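Local structure of uncharacterized protein ScGH5_18 (Streptomyces cattleya, 7LR8) at residues A153-P161 with Y203-P211. The protein is a family GH5 glycoside hydrolase that probably cleaves the Man-beta-1,4-GlcNAc linkage during breakdown of N-glycan cores. The protein carries 1 engineered substitution. Sequence-based numbering, arbitrary orientation.
Sequences AINQFSGHP and YLDDHPFTP. Engineered in segment 153-161: Ala153 (natural residue Glu).
Asn155 meets both Phe209 and His207. Its CB lies over one face of the Phe209 ring in a CH-pi contact, 3.8 Å from the centroid. With chi1 at 65°, CG reaches the edge of His207, 3.6 Å from its NE2, bringing ND2 within bonding range. At the tip, ND2 donates to His207 NE2 at 2.9 Å. That bond is bent, 148° at the hydrogen, with ND2 somewhat off the imidazole plane; amide and ring planes stand 80° apart. OD1 accepts from the backbone N of Tyr198. The contact joins two loops of the (beta/alpha)8 barrel of family GH5. One follows strand 145-152 and begins at Ala153, an engineered replacement of Glu in the sugar-binding site; the other follows helix 200-203. The other ring nitrogen of His207, ND1, shares a water with the carbonyl O of His160. A leucine in place of His207 would probably leave Asn155 ND2 without this acceptor and break the water link to His160. Ser158 OG donates to Asn155 O at 2.8 Å, on a lone pair, and rests 3.4 Å from Pro208 CD. Leu204 CD1 touches His160 O at 3.4 Å and lies near Pro161 CD. Ala173 and Leu177 of helix 170-187 touch Phe209.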
ATOM      1  N   ALA B 153      -7.218   0.379  16.049  1.00 17.16           N
ATOM      2  CA  ALA B 153      -7.769   1.723  15.901  1.00 19.18           C
ATOM      3  C   ALA B 153      -8.242   1.964  14.471  1.00 18.09           C
ATOM      4  O   ALA B 153      -7.932   2.988  13.851  1.00 18.99           O
ATOM      5  CB  ALA B 153      -6.742   2.789  16.320  1.00 18.39           C
ATOM      6  N   ILE B 154      -9.011   1.003  13.943  1.00 18.31           N
ATOM      7  CA  ILE B 154      -9.537   1.130  12.589  1.00 18.66           C
ATOM      8  C   ILE B 154     -10.428   2.357  12.469  1.00 18.64           C
ATOM      9  O   ILE B 154     -10.559   2.918  11.376  1.00 17.29           O
ATOM     10  CB  ILE B 154     -10.292  -0.159  12.171  1.00 16.57           C
ATOM     11  CG1 ILE B 154     -10.485  -0.200  10.649  1.00 20.11           C
ATOM     12  CG2 ILE B 154     -11.639  -0.267  12.872  1.00 17.96           C
ATOM     13  CD1 ILE B 154      -9.246  -0.638   9.906  1.00 21.40           C
ATOM     14  N   ASN B 155     -11.013   2.815  13.583  1.00 16.94           N
ATOM     15  CA  ASN B 155     -11.829   4.026  13.562  1.00 17.86           C
ATOM     16  C   ASN B 155     -11.074   5.245  13.050  1.00 19.75           C
ATOM     17  O   ASN B 155     -11.716   6.229  12.671  1.00 17.04           O
ATOM     18  CB  ASN B 155     -12.411   4.333  14.956  1.00 16.38           C
ATOM     19  CG  ASN B 155     -11.347   4.670  16.021  1.00 16.01           C
ATOM     20  OD1 ASN B 155     -10.303   4.021  16.128  1.00 17.79           O
ATOM     21  ND2 ASN B 155     -11.639   5.679  16.823  1.00 17.61           N
ATOM     22  N   GLN B 156      -9.735   5.226  13.047  1.00 17.90           N
ATOM     23  CA  GLN B 156      -9.029   6.409  12.557  1.00 16.41           C
ATOM     24  C   GLN B 156      -9.200   6.614  11.053  1.00 20.26           C
ATOM     25  O   GLN B 156      -8.884   7.698  10.563  1.00 21.04           O
ATOM     26  CB  GLN B 156      -7.537   6.348  12.926  1.00 20.24           C
ATOM     27  CG  GLN B 156      -6.722   5.327  12.128  1.00 19.58           C
ATOM     28  CD  GLN B 156      -5.947   5.937  10.979  1.00 23.12           C
ATOM     29  OE1 GLN B 156      -5.332   6.988  11.114  1.00 24.11           O
ATOM     30  NE2 GLN B 156      -5.975   5.263   9.832  1.00 19.39           N
ATOM     31  N   PHE B 157      -9.719   5.626  10.320  1.00 19.53           N
ATOM     32  CA  PHE B 157     -10.017   5.823   8.907  1.00 19.63           C
ATOM     33  C   PHE B 157     -11.364   6.492   8.669  1.00 23.51           C
ATOM     34  O   PHE B 157     -11.683   6.794   7.512  1.00 22.52           O
ATOM     35  CB  PHE B 157      -9.999   4.481   8.162  1.00 17.60           C
ATOM     36  CG  PHE B 157      -8.623   3.887   8.011  1.00 17.01           C
ATOM     37  CD1 PHE B 157      -7.762   4.348   7.016  1.00 15.85           C
ATOM     38  CD2 PHE B 157      -8.202   2.847   8.845  1.00 18.93           C
ATOM     39  CE1 PHE B 157      -6.500   3.797   6.863  1.00 19.14           C
ATOM     40  CE2 PHE B 157      -6.938   2.299   8.707  1.00 18.51           C
ATOM     41  CZ  PHE B 157      -6.086   2.773   7.707  1.00 18.65           C
ATOM     42  N   SER B 158     -12.162   6.718   9.719  1.00 19.17           N
ATOM     43  CA  SER B 158     -13.590   6.949   9.551  1.00 20.32           C
ATOM     44  C   SER B 158     -13.985   8.418   9.546  1.00 26.57           C
ATOM     45  O   SER B 158     -15.148   8.727   9.246  1.00 23.31           O
ATOM     46  CB  SER B 158     -14.387   6.194  10.637  1.00 19.41           C
ATOM     47  OG  SER B 158     -14.317   6.819  11.906  1.00 20.50           O
ATOM     48  N   GLY B 159     -13.061   9.327   9.829  1.00 21.82           N
ATOM     49  CA  GLY B 159     -13.406  10.737   9.808  1.00 20.76           C
ATOM     50  C   GLY B 159     -12.227  11.603  10.192  1.00 22.81           C
ATOM     51  O   GLY B 159     -11.086  11.140  10.285  1.00 23.08           O
ATOM     52  N   HIS B 160     -12.529  12.882  10.390  1.00 22.06           N
ATOM     53  CA  HIS B 160     -11.536  13.847  10.846  1.00 22.51           C
ATOM     54  C   HIS B 160     -10.798  13.313  12.078  1.00 23.11           C
ATOM     55  O   HIS B 160     -11.420  12.687  12.953  1.00 24.99           O
ATOM     56  CB  HIS B 160     -12.229  15.174  11.172  1.00 33.77           C
ATOM     57  CG  HIS B 160     -11.310  16.228  11.712  1.00 45.70           C
ATOM     58  ND1 HIS B 160     -10.991  16.326  13.051  1.00 51.05           N
ATOM     59  CD2 HIS B 160     -10.644  17.231  11.093  1.00 49.78           C
ATOM     60  CE1 HIS B 160     -10.165  17.342  13.232  1.00 51.56           C
ATOM     61  NE2 HIS B 160      -9.939  17.907  12.059  1.00 50.79           N
ATOM     62  N   PRO B 161      -9.479  13.551  12.202  1.00 24.70           N
ATOM     63  CA  PRO B 161      -8.607  14.334  11.317  1.00 22.96           C
ATOM     64  C   PRO B 161      -7.900  13.553  10.189  1.00 25.18           C
ATOM     65  O   PRO B 161      -6.950  14.104   9.613  1.00 23.26           O
ATOM     66  CB  PRO B 161      -7.571  14.901  12.296  1.00 24.59           C
ATOM     67  CG  PRO B 161      -7.424  13.822  13.295  1.00 24.29           C
ATOM     68  CD  PRO B 161      -8.790  13.204  13.458  1.00 24.29           C
ATOM     69  N   TYR B 203     -13.727  10.983  22.794  1.00 22.29           N
ATOM     70  CA  TYR B 203     -13.374  12.386  22.941  1.00 27.73           C
ATOM     71  C   TYR B 203     -13.866  13.302  21.823  1.00 22.99           C
ATOM     72  O   TYR B 203     -13.956  14.515  22.051  1.00 24.31           O
ATOM     73  CB  TYR B 203     -11.847  12.535  23.031  1.00 25.09           C
ATOM     74  CG  TYR B 203     -11.201  12.066  24.316  1.00 25.14           C
ATOM     75  CD1 TYR B 203     -11.955  11.633  25.410  1.00 23.73           C
ATOM     76  CD2 TYR B 203      -9.821  12.071  24.439  1.00 22.30           C
ATOM     77  CE1 TYR B 203     -11.328  11.217  26.595  1.00 25.70           C
ATOM     78  CE2 TYR B 203      -9.195  11.665  25.606  1.00 26.80           C
ATOM     79  CZ  TYR B 203      -9.944  11.243  26.677  1.00 26.78           C
ATOM     80  OH  TYR B 203      -9.288  10.854  27.834  1.00 23.56           O
ATOM     81  N   LEU B 204     -14.179  12.772  20.640  1.00 25.80           N
ATOM     82  CA  LEU B 204     -14.437  13.572  19.439  1.00 23.79           C
ATOM     83  C   LEU B 204     -15.931  13.597  19.140  1.00 23.11           C
ATOM     84  O   LEU B 204     -16.511  12.567  18.779  1.00 24.90           O
ATOM     85  CB  LEU B 204     -13.683  13.007  18.240  1.00 29.09           C
ATOM     86  CG  LEU B 204     -12.403  13.647  17.713  1.00 37.93           C
ATOM     87  CD1 LEU B 204     -12.222  13.272  16.252  1.00 32.91           C
ATOM     88  CD2 LEU B 204     -12.436  15.156  17.882  1.00 38.27           C
ATOM     89  N   ASP B 205     -16.542  14.775  19.246  1.00 25.60           N
ATOM     90  CA  ASP B 205     -17.929  14.916  18.824  1.00 29.53           C
ATOM     91  C   ASP B 205     -18.057  14.528  17.357  1.00 29.53           C
ATOM     92  O   ASP B 205     -17.167  14.799  16.546  1.00 31.75           O
ATOM     93  CB  ASP B 205     -18.420  16.351  19.027  1.00 27.01           C
ATOM     94  CG  ASP B 205     -18.353  16.801  20.473  1.00 36.74           C
ATOM     95  OD1 ASP B 205     -18.414  15.954  21.386  1.00 34.89           O
ATOM     96  OD2 ASP B 205     -18.241  18.018  20.697  1.00 38.03           O
ATOM     97  N   ASP B 206     -19.158  13.863  17.022  1.00 31.70           N
ATOM     98  CA  ASP B 206     -19.506  13.462  15.657  1.00 27.33           C
ATOM     99  C   ASP B 206     -18.606  12.365  15.091  1.00 26.38           C
ATOM    100  O   ASP B 206     -18.773  11.993  13.926  1.00 28.22           O
ATOM    101  CB  ASP B 206     -19.510  14.656  14.692  1.00 36.98           C
ATOM    102  CG  ASP B 206     -20.409  15.776  15.168  1.00 50.75           C
ATOM    103  OD1 ASP B 206     -21.525  15.480  15.648  1.00 54.72           O
ATOM    104  OD2 ASP B 206     -19.998  16.952  15.071  1.00 56.55           O
ATOM    105  N   HIS B 207     -17.673  11.822  15.867  1.00 24.06           N
ATOM    106  CA  HIS B 207     -16.896  10.672  15.406  1.00 20.68           C
ATOM    107  C   HIS B 207     -17.808   9.450  15.285  1.00 20.60           C
ATOM    108  O   HIS B 207     -18.620   9.199  16.181  1.00 22.79           O
ATOM    109  CB  HIS B 207     -15.741  10.407  16.381  1.00 20.16           C
ATOM    110  CG  HIS B 207     -14.795   9.337  15.930  1.00 21.74           C
ATOM    111  ND1 HIS B 207     -13.950   9.495  14.852  1.00 20.35           N
ATOM    112  CD2 HIS B 207     -14.541   8.103  16.435  1.00 18.75           C
ATOM    113  CE1 HIS B 207     -13.219   8.401  14.709  1.00 16.82           C
ATOM    114  NE2 HIS B 207     -13.569   7.538  15.647  1.00 17.39           N
ATOM    115  N   PRO B 208     -17.717   8.684  14.191  1.00 23.53           N
ATOM    116  CA  PRO B 208     -18.730   7.644  13.931  1.00 21.12           C
ATOM    117  C   PRO B 208     -18.660   6.473  14.887  1.00 25.16           C
ATOM    118  O   PRO B 208     -19.673   5.790  15.090  1.00 22.21           O
ATOM    119  CB  PRO B 208     -18.420   7.194  12.493  1.00 18.88           C
ATOM    120  CG  PRO B 208     -17.579   8.266  11.913  1.00 26.23           C
ATOM    121  CD  PRO B 208     -16.803   8.861  13.052  1.00 25.74           C
ATOM    122  N   PHE B 209     -17.487   6.189  15.440  1.00 19.60           N
ATOM    123  CA  PHE B 209     -17.336   5.108  16.398  1.00 21.27           C
ATOM    124  C   PHE B 209     -17.581   5.687  17.778  1.00 23.11           C
ATOM    125  O   PHE B 209     -16.971   6.698  18.145  1.00 20.85           O
ATOM    126  CB  PHE B 209     -15.949   4.471  16.284  1.00 16.74           C
ATOM    127  CG  PHE B 209     -15.802   3.550  15.090  1.00 18.84           C
ATOM    128  CD1 PHE B 209     -15.564   4.060  13.819  1.00 18.14           C
ATOM    129  CD2 PHE B 209     -15.879   2.172  15.251  1.00 22.05           C
ATOM    130  CE1 PHE B 209     -15.424   3.203  12.716  1.00 19.63           C
ATOM    131  CE2 PHE B 209     -15.743   1.309  14.163  1.00 20.20           C
ATOM    132  CZ  PHE B 209     -15.518   1.826  12.888  1.00 20.66           C
ATOM    133  N   THR B 210     -18.514   5.092  18.516  1.00 21.75           N
ATOM    134  CA  THR B 210     -19.046   5.717  19.717  1.00 22.51           C
ATOM    135  C   THR B 210     -18.590   5.000  20.983  1.00 26.00           C
ATOM    136  O   THR B 210     -18.089   3.870  20.931  1.00 23.91           O
ATOM    137  CB  THR B 210     -20.580   5.730  19.680  1.00 21.63           C
ATOM    138  OG1 THR B 210     -21.072   4.383  19.771  1.00 21.57           O
ATOM    139  CG2 THR B 210     -21.091   6.379  18.387  1.00 21.95           C
ATOM    140  N   PRO B 211     -18.741   5.639  22.148  1.00 21.37           N
ATOM    141  CA  PRO B 211     -18.503   4.903  23.401  1.00 23.12           C
ATOM    142  C   PRO B 211     -19.386   3.676  23.531  1.00 20.67           C
ATOM    143  O   PRO B 211     -18.946   2.640  24.040  1.00 22.10           O
ATOM    144  CB  PRO B 211     -18.817   5.940  24.483  1.00 21.83           C
ATOM    145  CG  PRO B 211     -18.635   7.278  23.807  1.00 19.88           C
ATOM    146  CD  PRO B 211     -19.069   7.058  22.387  1.00 22.66           C
TER
HETATM  147  O   HOH W   1     -13.975  11.803  13.224  1.00 22.18           O